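Local coordinates for protein membrane-bound protease PH1510 (Pyrococcus horikoshii OT3, PDB 3WWV) that cleaves substrates preferentially near hydrophobic or aromatic residues, degrading casein and a stomatin homolog in vitro, and is represented here by its C-terminal OB-fold domain, at residues Val50-Val53 with Thr59-Val62. Numbering follows the deposited sequence.
Sequences VRVV and TLIV
Leu60 meets Val52 inside the OB-fold beta barrel of this C-terminal domain, where strands 49-56 and 59-64 form an antiparallel beta hairpin that is strongly coiled: the short segments run at 113° to each other. From Leu60, CD2 slants across to Val52 CG1 at 4.2 Å; a long branched chain suits this inward position, where it also packs on Ile27 and Val29 of strand 24-29. The side chain of Ile61 leads away and packs on Asp54, Asp56 and Arg37, though its methyl CG2 lies 4.0 Å from Val53 CG2. Its carbonyl accepts a backbone hydrogen bond, Val53 N lying 2.8 Å from Ile61 O; Arg51 and Val63 share another. Val62 is paired with Val52 in a non-hydrogen-bonded position, CA atoms 4.5 Å apart, and its side chain also packs against Val50, with the two CB atoms 3.9 Å apart. Beta-branched valines fit here, being compact and at ease in extended backbone. With chi1 at -58°, CG1 stands anti to the carbonyl carbon and meets Val50 CG2, while CG2 touches Val50 CG1. Cutting Val62 back to an alanine removes both methyls, which is likely to leave those of Val50 without their mates and open a gap beside them. The backbone closes in as well: Val62 CB lies 3.4 Å from Arg51 O, and Val62 CA approaches Arg51 O to 3.1 Å in a CA-H...O contact.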
loop_
_atom_site.group_PDB
_atom_site.type_symbol
_atom_site.label_atom_id
_atom_site.label_comp_id
_atom_site.label_asym_id
_atom_site.label_seq_id
_atom_site.Cartn_x
_atom_site.Cartn_y
_atom_site.Cartn_z
ATOM N N VAL A 50 8.196 -6.154 -2.868
ATOM C CA VAL A 50 7.624 -5.117 -2.008
ATOM C C VAL A 50 6.394 -4.485 -2.643
ATOM O O VAL A 50 6.214 -4.528 -3.873
ATOM C CB VAL A 50 8.646 -3.991 -1.680
ATOM C CG1 VAL A 50 9.740 -4.488 -0.744
ATOM C CG2 VAL A 50 9.244 -3.392 -2.945
ATOM N N ARG A 51 5.568 -3.871 -1.799
ATOM C CA ARG A 51 4.367 -3.169 -2.228
ATOM C C ARG A 51 4.558 -1.672 -1.985
ATOM O O ARG A 51 5.001 -1.288 -0.913
ATOM C CB ARG A 51 3.190 -3.660 -1.386
ATOM C CG ARG A 51 1.814 -3.264 -1.905
ATOM C CD ARG A 51 1.120 -4.459 -2.531
ATOM N NE ARG A 51 1.058 -4.342 -3.975
ATOM C CZ ARG A 51 0.723 -5.329 -4.800
ATOM N NH1 ARG A 51 0.441 -6.537 -4.332
ATOM N NH2 ARG A 51 0.685 -5.107 -6.103
ATOM N N VAL A 52 4.209 -0.832 -2.955
ATOM C CA VAL A 52 4.341 0.620 -2.783
ATOM C C VAL A 52 3.118 1.182 -2.040
ATOM O O VAL A 52 1.998 1.049 -2.524
ATOM C CB VAL A 52 4.542 1.359 -4.135
ATOM C CG1 VAL A 52 4.882 2.826 -3.902
ATOM C CG2 VAL A 52 5.628 0.693 -4.977
ATOM N N VAL A 53 3.330 1.799 -0.877
ATOM C CA VAL A 53 2.215 2.257 -0.030
ATOM C C VAL A 53 2.091 3.778 0.075
ATOM O O VAL A 53 1.022 4.297 0.435
ATOM C CB VAL A 53 2.232 1.624 1.389
ATOM C CG1 VAL A 53 2.088 0.107 1.302
ATOM C CG2 VAL A 53 3.492 2.002 2.163
ATOM N N THR A 59 11.105 9.382 -3.362
ATOM C CA THR A 59 11.410 8.141 -2.648
ATOM C C THR A 59 10.122 7.342 -2.406
ATOM O O THR A 59 9.177 7.847 -1.796
ATOM C CB THR A 59 12.133 8.422 -1.305
ATOM O OG1 THR A 59 13.330 9.171 -1.549
ATOM C CG2 THR A 59 12.507 7.128 -0.583
ATOM N N LEU A 60 10.088 6.103 -2.889
ATOM C CA LEU A 60 8.932 5.216 -2.666
ATOM C C LEU A 60 8.969 4.597 -1.273
ATOM O O LEU A 60 10.011 4.123 -0.827
ATOM C CB LEU A 60 8.884 4.109 -3.723
ATOM C CG LEU A 60 8.890 4.555 -5.176
ATOM C CD1 LEU A 60 8.845 3.348 -6.100
ATOM C CD2 LEU A 60 7.726 5.489 -5.458
ATOM N N ILE A 61 7.828 4.617 -0.587
ATOM C CA ILE A 61 7.695 3.983 0.728
ATOM C C ILE A 61 6.982 2.665 0.521
ATOM O O ILE A 61 5.947 2.600 -0.141
ATOM C CB ILE A 61 6.984 4.905 1.732
ATOM C CG1 ILE A 61 7.859 6.145 1.960
ATOM C CG2 ILE A 61 6.734 4.206 3.071
ATOM C CD1 ILE A 61 7.065 7.379 2.301
ATOM N N VAL A 62 7.574 1.601 1.051
ATOM C CA VAL A 62 7.191 0.242 0.699
ATOM C C VAL A 62 7.107 -0.596 1.962
ATOM O O VAL A 62 7.758 -0.278 2.968
ATOM C CB VAL A 62 8.204 -0.406 -0.279
ATOM C CG1 VAL A 62 8.356 0.411 -1.557
ATOM C CG2 VAL A 62 9.565 -0.594 0.367
#